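Local coordinates for FERM, ARHGEF and pleckstrin domain-containing protein 2 (Mus musculus, PDB 6D2K) that activates the small GTPase RAC1 as a guanine nucleotide exchange factor and takes part in responses to class 3 semaphorins and in actin remodelling, at residues F229-R235 against I246-P250; D47-F53 against L81-F87. Residues are numbered along the deposited sequence.

Contact 1. Residues F229-R235 against I246-P250; sequences FNWSKVR and IKLHP
In the PH-like C-terminal lobe of the FERM domain, residues 231-235 link the outermost strands of the sheet, 224-230 and 236-240; this contact joins the end of the first to strand 243-247. A 3-10 turn over 231-233 has hydrogen bonds Lys233 N to Asn230 O (2.9 Å) and Val234 N to Trp231 O (3.1 Å); Val234 is extended and Arg235 turns (phi/psi -91/-35). Across the segments, Arg235 N donates to Lys247 O (2.8 Å), setting the register, with Val234 CA 4.7 Å from Leu248 CA. A second group is apolar: Phe229 (chi1 m) places CD1 3.4 Å from Leu248 CD2 and CD2 3.7 Å from Ile246 CD1, while Leu248, chi1 off-rotamer at -126°, brings CD1 3.5 Å from Val234 CG2. Lys233 CB sits 3.8 Å from the His249 ring centroid, a CH-pi contact over the face; the all-t chain of Lys233 beyond chi1 leads NZ away. Apolar side chains thus meet toward strand 259-264, where Phe229 and Leu248 touch Leu260, whereas Lys233 lends methylene and keeps its charge near solvent.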
ATOM      1  N   PHE A 229      -8.273  10.673  13.869  1.00 16.33           N
ATOM      2  CA  PHE A 229      -8.062  12.108  13.911  1.00 18.95           C
ATOM      3  C   PHE A 229      -8.325  12.627  12.508  1.00 18.49           C
ATOM      4  O   PHE A 229      -7.426  12.689  11.674  1.00 17.89           O
ATOM      5  CB  PHE A 229      -6.650  12.441  14.407  1.00 19.42           C
ATOM      6  CG  PHE A 229      -6.325  11.818  15.739  1.00 19.75           C
ATOM      7  CD1 PHE A 229      -7.150  12.026  16.829  1.00 21.26           C
ATOM      8  CD2 PHE A 229      -5.210  11.010  15.895  1.00 17.12           C
ATOM      9  CE1 PHE A 229      -6.871  11.438  18.047  1.00 24.03           C
ATOM     10  CE2 PHE A 229      -4.925  10.423  17.105  1.00 21.16           C
ATOM     11  CZ  PHE A 229      -5.754  10.639  18.186  1.00 25.86           C
ATOM     12  N   ASN A 230      -9.578  12.988  12.256  1.00 18.61           N
ATOM     13  CA  ASN A 230      -9.992  13.445  10.938  1.00 18.52           C
ATOM     14  C   ASN A 230      -9.210  14.661  10.493  1.00 20.08           C
ATOM     15  O   ASN A 230      -8.880  15.527  11.305  1.00 18.41           O
ATOM     16  CB  ASN A 230     -11.485  13.778  10.928  1.00 22.88           C
ATOM     17  CG  ASN A 230     -12.335  12.656  11.474  1.00 29.71           C
ATOM     18  OD1 ASN A 230     -12.533  12.545  12.685  1.00 32.97           O
ATOM     19  ND2 ASN A 230     -12.850  11.814  10.582  1.00 31.60           N
ATOM     20  N   TRP A 231      -8.938  14.752   9.199  1.00 18.78           N
ATOM     21  CA  TRP A 231      -8.150  15.867   8.680  1.00 17.60           C
ATOM     22  C   TRP A 231      -8.702  17.233   9.060  1.00 22.03           C
ATOM     23  O   TRP A 231      -7.945  18.178   9.276  1.00 22.84           O
ATOM     24  CB  TRP A 231      -7.988  15.756   7.160  1.00 23.64           C
ATOM     25  CG  TRP A 231      -7.151  14.596   6.721  1.00 20.43           C
ATOM     26  CD1 TRP A 231      -7.539  13.552   5.921  1.00 22.49           C
ATOM     27  CD2 TRP A 231      -5.778  14.360   7.042  1.00 19.07           C
ATOM     28  NE1 TRP A 231      -6.492  12.679   5.735  1.00 21.78           N
ATOM     29  CE2 TRP A 231      -5.398  13.153   6.409  1.00 19.04           C
ATOM     30  CE3 TRP A 231      -4.834  15.043   7.812  1.00 21.88           C
ATOM     31  CZ2 TRP A 231      -4.113  12.627   6.522  1.00 22.65           C
ATOM     32  CZ3 TRP A 231      -3.565  14.517   7.923  1.00 21.18           C
ATOM     33  CH2 TRP A 231      -3.215  13.321   7.286  1.00 20.12           C
ATOM     34  N   SER A 232     -10.023  17.335   9.151  1.00 19.71           N
ATOM     35  CA  SER A 232     -10.648  18.609   9.471  1.00 24.80           C
ATOM     36  C   SER A 232     -10.245  19.107  10.861  1.00 24.31           C
ATOM     37  O   SER A 232     -10.311  20.305  11.133  1.00 24.90           O
ATOM     38  CB  SER A 232     -12.175  18.515   9.349  1.00 23.38           C
ATOM     39  OG  SER A 232     -12.712  17.610  10.296  1.00 31.32           O
ATOM     40  N   LYS A 233      -9.805  18.193  11.727  1.00 21.50           N
ATOM     41  CA  LYS A 233      -9.454  18.553  13.103  1.00 19.22           C
ATOM     42  C   LYS A 233      -7.956  18.689  13.304  1.00 21.61           C
ATOM     43  O   LYS A 233      -7.504  19.079  14.376  1.00 24.56           O
ATOM     44  CB  LYS A 233      -9.990  17.511  14.082  1.00 25.55           C
ATOM     45  CG  LYS A 233     -11.487  17.282  13.977  1.00 30.69           C
ATOM     46  CD  LYS A 233     -11.926  16.126  14.859  1.00 35.96           C
ATOM     47  CE  LYS A 233     -13.387  15.781  14.619  1.00 39.39           C
ATOM     48  NZ  LYS A 233     -13.837  14.678  15.511  1.00 48.82           N
ATOM     49  N   VAL A 234      -7.190  18.352  12.275  1.00 20.09           N
ATOM     50  CA  VAL A 234      -5.737  18.373  12.365  1.00 17.17           C
ATOM     51  C   VAL A 234      -5.204  19.718  11.897  1.00 17.71           C
ATOM     52  O   VAL A 234      -5.389  20.102  10.746  1.00 22.87           O
ATOM     53  CB  VAL A 234      -5.133  17.254  11.500  1.00 18.70           C
ATOM     54  CG1 VAL A 234      -3.606  17.356  11.464  1.00 20.85           C
ATOM     55  CG2 VAL A 234      -5.579  15.895  12.017  1.00 21.76           C
ATOM     56  N   ARG A 235      -4.547  20.443  12.800  1.00 19.06           N
ATOM     57  CA  ARG A 235      -4.005  21.756  12.488  1.00 20.21           C
ATOM     58  C   ARG A 235      -2.574  21.675  11.979  1.00 19.35           C
ATOM     59  O   ARG A 235      -2.176  22.452  11.118  1.00 22.17           O
ATOM     60  CB  ARG A 235      -4.038  22.637  13.737  1.00 20.94           C
ATOM     61  CG  ARG A 235      -5.386  22.647  14.452  1.00 30.04           C
ATOM     62  CD  ARG A 235      -6.238  23.818  14.000  1.00 38.78           C
ATOM     63  NE  ARG A 235      -7.198  23.430  12.974  1.00 41.28           N
ATOM     64  CZ  ARG A 235      -8.416  22.981  13.238  1.00 30.49           C
ATOM     65  NH1 ARG A 235      -8.819  22.865  14.495  1.00 32.37           N
ATOM     66  NH2 ARG A 235      -9.227  22.651  12.249  1.00 30.35           N
ATOM     67  N   ILE A 246       0.833  15.537  16.787  1.00 13.94           N
ATOM     68  CA  ILE A 246      -0.364  15.950  16.066  1.00 14.32           C
ATOM     69  C   ILE A 246      -0.999  17.121  16.793  1.00 17.39           C
ATOM     70  O   ILE A 246      -1.417  16.969  17.940  1.00 16.43           O
ATOM     71  CB  ILE A 246      -1.422  14.840  16.021  1.00 18.38           C
ATOM     72  CG1 ILE A 246      -0.833  13.519  15.556  1.00 21.30           C
ATOM     73  CG2 ILE A 246      -2.564  15.253  15.101  1.00 16.98           C
ATOM     74  CD1 ILE A 246      -1.832  12.375  15.556  1.00 24.41           C
ATOM     75  N   LYS A 247      -1.065  18.279  16.139  1.00 15.06           N
ATOM     76  CA  LYS A 247      -1.788  19.420  16.728  1.00 15.09           C
ATOM     77  C   LYS A 247      -3.242  19.335  16.277  1.00 18.92           C
ATOM     78  O   LYS A 247      -3.513  19.240  15.073  1.00 22.43           O
ATOM     79  CB  LYS A 247      -1.156  20.743  16.301  1.00 17.38           C
ATOM     80  CG  LYS A 247      -1.766  21.943  17.006  1.00 21.54           C
ATOM     81  CD  LYS A 247      -1.134  23.233  16.527  1.00 21.58           C
ATOM     82  CE  LYS A 247      -2.019  24.415  16.893  1.00 25.98           C
ATOM     83  NZ  LYS A 247      -1.482  25.703  16.378  1.00 34.91           N
ATOM     84  N   LEU A 248      -4.161  19.360  17.246  1.00 21.17           N
ATOM     85  CA  LEU A 248      -5.560  18.939  17.074  1.00 19.54           C
ATOM     86  C   LEU A 248      -6.498  19.870  17.835  1.00 24.34           C
ATOM     87  O   LEU A 248      -6.045  20.807  18.471  1.00 25.27           O
ATOM     88  CB  LEU A 248      -5.722  17.541  17.680  1.00 25.43           C
ATOM     89  CG  LEU A 248      -6.302  16.380  16.886  1.00 30.53           C
ATOM     90  CD1 LEU A 248      -5.693  16.286  15.505  1.00 30.52           C
ATOM     91  CD2 LEU A 248      -6.083  15.094  17.669  1.00 30.50           C
ATOM     92  N   HIS A 249      -7.800  19.591  17.810  1.00 20.01           N
ATOM     93  CA  HIS A 249      -8.724  20.311  18.702  1.00 24.62           C
ATOM     94  C   HIS A 249      -8.319  20.053  20.145  1.00 25.94           C
ATOM     95  O   HIS A 249      -8.012  18.912  20.503  1.00 25.77           O
ATOM     96  CB  HIS A 249     -10.156  19.814  18.523  1.00 25.15           C
ATOM     97  CG  HIS A 249     -10.765  20.160  17.207  1.00 24.75           C
ATOM     98  ND1 HIS A 249     -10.147  20.978  16.285  1.00 26.02           N
ATOM     99  CD2 HIS A 249     -11.950  19.799  16.655  1.00 25.02           C
ATOM    100  CE1 HIS A 249     -10.924  21.103  15.222  1.00 26.15           C
ATOM    101  NE2 HIS A 249     -12.020  20.394  15.420  1.00 27.35           N
ATOM    102  N   PRO A 250      -8.324  21.098  20.989  1.00 21.83           N
ATOM    103  CA  PRO A 250      -7.899  20.971  22.388  1.00 24.46           C
ATOM    104  C   PRO A 250      -8.858  20.167  23.259  1.00 26.59           C
ATOM    105  O   PRO A 250     -10.056  20.105  22.980  1.00 26.21           O
ATOM    106  CB  PRO A 250      -7.858  22.426  22.873  1.00 23.43           C
ATOM    107  CG  PRO A 250      -8.838  23.134  21.995  1.00 23.59           C
ATOM    108  CD  PRO A 250      -8.666  22.491  20.645  1.00 20.93           C
TER

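Contact 2. Residues D47-F53 against L81-F87; sequences DYFGLEF and LRLAVKF
Two antiparallel neighbours in the ubiquitin-like N-terminal lobe of the FERM domain meet here: the axes of strand segments 49-53 and 81-85 approach to 4.5 Å, with 143° between their directions. Gly50-Ala84 and Glu52-Arg82 are hydrogen-bonded pairs, Phe49-Val85 and Leu51-Leu83 non-hydrogen-bonded. Gly50 N gives to Ala84 O (2.9 Å) and Ala84 N to Gly50 O (3.1 Å); Glu52 N gives to Arg82 O (2.9 Å) and Arg82 N to Glu52 O (2.8 Å). Beyond the strands, Tyr48 O accepts twice, from Lys86 N (2.8 Å) and Phe87 N (3.1 Å), as the chain turns at Lys86 (phi/psi -92/-45). Outside the segments, Arg110 NH1 serves Leu83 O and Tyr280 OH bonds with Lys86 O, but buried Phe87 O has no partner in the model. Leu51 and Leu83 share the apolar face against helix 30-41, and Phe49 CE1 reaches Val85 CG2 at 3.6 Å. On the other face Glu52 and Arg82, both chi1 p and then extended, form a buried salt bridge. Arg82 NH2 has a second acid, Glu114; Lys86 NZ pairs with Glu279. Small Ala84 fits beside the carboxylate, its CB 3.4 Å from Glu52 OE1, the same oxygen that receives Arg82 NE at 2.9 Å.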
ATOM      1  N   ASP A  47      -0.435   9.207 -10.260  1.00 16.40           N
ATOM      2  CA  ASP A  47      -0.296   9.950  -9.000  1.00 19.60           C
ATOM      3  C   ASP A  47      -0.704   9.142  -7.763  1.00 14.28           C
ATOM      4  O   ASP A  47      -0.349   9.493  -6.633  1.00 16.56           O
ATOM      5  CB  ASP A  47      -0.995  11.324  -9.040  1.00 22.51           C
ATOM      6  CG  ASP A  47      -2.468  11.244  -9.438  1.00 26.61           C
ATOM      7  OD1 ASP A  47      -3.270  12.030  -8.885  1.00 34.69           O
ATOM      8  OD2 ASP A  47      -2.824  10.426 -10.314  1.00 31.42           O
ATOM      9  N   TYR A  48      -1.404   8.031  -7.984  1.00 14.82           N
ATOM     10  CA  TYR A  48      -1.786   7.154  -6.875  1.00 14.82           C
ATOM     11  C   TYR A  48      -0.674   6.204  -6.471  1.00 14.32           C
ATOM     12  O   TYR A  48      -0.792   5.531  -5.453  1.00 13.45           O
ATOM     13  CB  TYR A  48      -3.016   6.312  -7.227  1.00 14.87           C
ATOM     14  CG  TYR A  48      -4.280   7.125  -7.323  1.00 13.68           C
ATOM     15  CD1 TYR A  48      -5.056   7.373  -6.199  1.00 13.44           C
ATOM     16  CD2 TYR A  48      -4.686   7.660  -8.535  1.00 19.99           C
ATOM     17  CE1 TYR A  48      -6.204   8.136  -6.278  1.00 16.38           C
ATOM     18  CE2 TYR A  48      -5.831   8.437  -8.615  1.00 21.89           C
ATOM     19  CZ  TYR A  48      -6.577   8.663  -7.492  1.00 19.32           C
ATOM     20  OH  TYR A  48      -7.723   9.423  -7.578  1.00 28.65           O
ATOM     21  N   PHE A  49       0.398   6.161  -7.257  1.00 13.18           N
ATOM     22  CA  PHE A  49       1.379   5.087  -7.135  1.00 11.98           C
ATOM     23  C   PHE A  49       2.763   5.575  -6.736  1.00 13.32           C
ATOM     24  O   PHE A  49       3.065   6.766  -6.817  1.00 15.19           O
ATOM     25  CB  PHE A  49       1.489   4.299  -8.450  1.00 13.32           C
ATOM     26  CG  PHE A  49       0.220   3.575  -8.826  1.00 12.13           C
ATOM     27  CD1 PHE A  49       0.056   2.242  -8.517  1.00 13.57           C
ATOM     28  CD2 PHE A  49      -0.820   4.244  -9.462  1.00 14.66           C
ATOM     29  CE1 PHE A  49      -1.105   1.571  -8.860  1.00 13.53           C
ATOM     30  CE2 PHE A  49      -1.987   3.572  -9.808  1.00 12.52           C
ATOM     31  CZ  PHE A  49      -2.132   2.243  -9.500  1.00 13.43           C
ATOM     32  N   GLY A  50       3.584   4.624  -6.304  1.00 13.42           N
ATOM     33  CA  GLY A  50       4.975   4.888  -5.986  1.00 13.18           C
ATOM     34  C   GLY A  50       5.819   3.648  -6.184  1.00 11.57           C
ATOM     35  O   GLY A  50       5.326   2.599  -6.628  1.00 12.01           O
ATOM     36  N   LEU A  51       7.110   3.777  -5.881  1.00 13.63           N
ATOM     37  CA  LEU A  51       8.014   2.645  -5.870  1.00 12.48           C
ATOM     38  C   LEU A  51       8.580   2.552  -4.471  1.00 11.37           C
ATOM     39  O   LEU A  51       8.931   3.565  -3.879  1.00 12.43           O
ATOM     40  CB  LEU A  51       9.153   2.849  -6.870  1.00 12.85           C
ATOM     41  CG  LEU A  51       8.769   2.905  -8.353  1.00 12.25           C
ATOM     42  CD1 LEU A  51      10.025   3.201  -9.170  1.00 19.15           C
ATOM     43  CD2 LEU A  51       8.139   1.607  -8.789  1.00 14.93           C
ATOM     44  N   GLU A  52       8.643   1.343  -3.929  1.00 12.98           N
ATOM     45  CA  GLU A  52       9.112   1.173  -2.567  1.00 15.37           C
ATOM     46  C   GLU A  52      10.223   0.139  -2.529  1.00 14.04           C
ATOM     47  O   GLU A  52      10.323  -0.727  -3.401  1.00 15.47           O
ATOM     48  CB  GLU A  52       7.964   0.766  -1.634  1.00 14.74           C
ATOM     49  CG  GLU A  52       7.156  -0.455  -2.094  1.00 14.47           C
ATOM     50  CD  GLU A  52       6.023  -0.812  -1.144  1.00 17.07           C
ATOM     51  OE1 GLU A  52       5.357  -1.850  -1.365  1.00 18.92           O
ATOM     52  OE2 GLU A  52       5.798  -0.060  -0.179  1.00 21.10           O
ATOM     53  N   PHE A  53      11.072   0.251  -1.514  1.00 15.29           N
ATOM     54  CA  PHE A  53      12.126  -0.724  -1.302  1.00 19.20           C
ATOM     55  C   PHE A  53      12.212  -1.069   0.178  1.00 21.43           C
ATOM     56  O   PHE A  53      11.766  -0.309   1.035  1.00 17.32           O
ATOM     57  CB  PHE A  53      13.470  -0.225  -1.844  1.00 17.98           C
ATOM     58  CG  PHE A  53      13.909   1.096  -1.279  1.00 19.88           C
ATOM     59  CD1 PHE A  53      14.805   1.154  -0.225  1.00 26.05           C
ATOM     60  CD2 PHE A  53      13.447   2.277  -1.825  1.00 21.49           C
ATOM     61  CE1 PHE A  53      15.211   2.367   0.287  1.00 22.28           C
ATOM     62  CE2 PHE A  53      13.842   3.494  -1.318  1.00 23.90           C
ATOM     63  CZ  PHE A  53      14.728   3.544  -0.265  1.00 22.33           C
ATOM     64  N   LEU A  81      13.297  -2.415  -6.423  1.00 15.45           N
ATOM     65  CA  LEU A  81      12.171  -1.640  -5.915  1.00 14.94           C
ATOM     66  C   LEU A  81      10.928  -2.321  -6.428  1.00 15.13           C
ATOM     67  O   LEU A  81      11.003  -3.089  -7.380  1.00 17.20           O
ATOM     68  CB  LEU A  81      12.211  -0.217  -6.449  1.00 14.41           C
ATOM     69  CG  LEU A  81      13.335   0.634  -5.857  1.00 16.95           C
ATOM     70  CD1 LEU A  81      14.536   0.592  -6.770  1.00 21.88           C
ATOM     71  CD2 LEU A  81      12.867   2.054  -5.662  1.00 20.02           C
ATOM     72  N   ARG A  82       9.781  -2.048  -5.808  1.00 12.39           N
ATOM     73  CA  ARG A  82       8.538  -2.604  -6.329  1.00 13.10           C
ATOM     74  C   ARG A  82       7.463  -1.541  -6.472  1.00 13.48           C
ATOM     75  O   ARG A  82       7.398  -0.581  -5.712  1.00 12.99           O
ATOM     76  CB  ARG A  82       8.034  -3.776  -5.484  1.00 14.70           C
ATOM     77  CG  ARG A  82       7.388  -3.405  -4.168  1.00 14.70           C
ATOM     78  CD  ARG A  82       6.982  -4.679  -3.442  1.00 16.43           C
ATOM     79  NE  ARG A  82       6.247  -4.421  -2.216  1.00 16.71           N
ATOM     80  CZ  ARG A  82       5.720  -5.382  -1.463  1.00 19.85           C
ATOM     81  NH1 ARG A  82       5.055  -5.077  -0.358  1.00 20.50           N
ATOM     82  NH2 ARG A  82       5.854  -6.652  -1.831  1.00 17.11           N
ATOM     83  N   LEU A  83       6.620  -1.729  -7.482  1.00 12.94           N
ATOM     84  CA  LEU A  83       5.463  -0.877  -7.710  1.00 11.65           C
ATOM     85  C   LEU A  83       4.433  -1.119  -6.627  1.00 10.65           C
ATOM     86  O   LEU A  83       4.184  -2.275  -6.261  1.00 12.13           O
ATOM     87  CB  LEU A  83       4.837  -1.239  -9.061  1.00 13.51           C
ATOM     88  CG  LEU A  83       3.565  -0.483  -9.414  1.00 13.95           C
ATOM     89  CD1 LEU A  83       3.840   0.988  -9.549  1.00 16.34           C
ATOM     90  CD2 LEU A  83       3.019  -1.068 -10.719  1.00 14.43           C
ATOM     91  N   ALA A  84       3.825  -0.042  -6.130  1.00 11.59           N
ATOM     92  CA  ALA A  84       2.778  -0.168  -5.128  1.00 11.60           C
ATOM     93  C   ALA A  84       1.856   1.026  -5.177  1.00 12.45           C
ATOM     94  O   ALA A  84       2.273   2.126  -5.550  1.00 12.77           O
ATOM     95  CB  ALA A  84       3.390  -0.280  -3.723  1.00 11.53           C
ATOM     96  N   VAL A  85       0.603   0.815  -4.779  1.00 11.38           N
ATOM     97  CA  VAL A  85      -0.297   1.940  -4.520  1.00 11.57           C
ATOM     98  C   VAL A  85       0.174   2.703  -3.274  1.00 12.93           C
ATOM     99  O   VAL A  85       0.390   2.110  -2.218  1.00 12.56           O
ATOM    100  CB  VAL A  85      -1.721   1.453  -4.259  1.00  9.40           C
ATOM    101  CG1 VAL A  85      -2.587   2.622  -3.758  1.00 10.65           C
ATOM    102  CG2 VAL A  85      -2.318   0.794  -5.515  1.00  9.81           C
ATOM    103  N   LYS A  86       0.347   4.016  -3.409  1.00 11.14           N
ATOM    104  CA  LYS A  86       0.696   4.856  -2.275  1.00 12.89           C
ATOM    105  C   LYS A  86      -0.552   5.432  -1.612  1.00 12.49           C
ATOM    106  O   LYS A  86      -0.662   5.430  -0.386  1.00 13.29           O
ATOM    107  CB  LYS A  86       1.622   5.983  -2.727  1.00 15.32           C
ATOM    108  CG  LYS A  86       2.112   6.863  -1.574  1.00 13.63           C
ATOM    109  CD  LYS A  86       2.885   8.074  -2.086  1.00 23.13           C
ATOM    110  CE  LYS A  86       4.233   8.198  -1.404  1.00 24.72           C
ATOM    111  NZ  LYS A  86       5.015   9.352  -1.947  1.00 21.43           N
ATOM    112  N   PHE A  87      -1.484   5.920  -2.426  1.00 11.83           N
ATOM    113  CA  PHE A  87      -2.676   6.580  -1.906  1.00 13.05           C
ATOM    114  C   PHE A  87      -3.925   5.749  -2.211  1.00 10.81           C
ATOM    115  O   PHE A  87      -4.266   5.532  -3.367  1.00 12.89           O
ATOM    116  CB  PHE A  87      -2.836   7.977  -2.525  1.00 13.10           C
ATOM    117  CG  PHE A  87      -1.672   8.893  -2.269  1.00 11.90           C
ATOM    118  CD1 PHE A  87      -1.441   9.403  -0.997  1.00 14.24           C
ATOM    119  CD2 PHE A  87      -0.800   9.227  -3.290  1.00 16.40           C
ATOM    120  CE1 PHE A  87      -0.355  10.242  -0.757  1.00 15.86           C
ATOM    121  CE2 PHE A  87       0.281  10.071  -3.049  1.00 16.97           C
ATOM    122  CZ  PHE A  87       0.497  10.574  -1.784  1.00 18.49           C
TER

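Contact 2 belongs to the ubiquitin-like lobe and contact 1 to the PH-like lobe of the same FERM domain, and contact 2 is complete in the sequence before contact 1 begins. Their centres lie 27 Å apart and their nearest atoms about 9 Å apart, so they do not touch. Helix 267-284 relates them: Trp231 of contact 1 packs edge-to-face with His281, while Phe87 and Tyr48 of contact 2 meet the ring of Phe283 on the same helix. Contact 2 is a buried strand pairing, its centre about 7 Å from the centre of the chain, against 24 Å for contact 1, which is largely a surface junction.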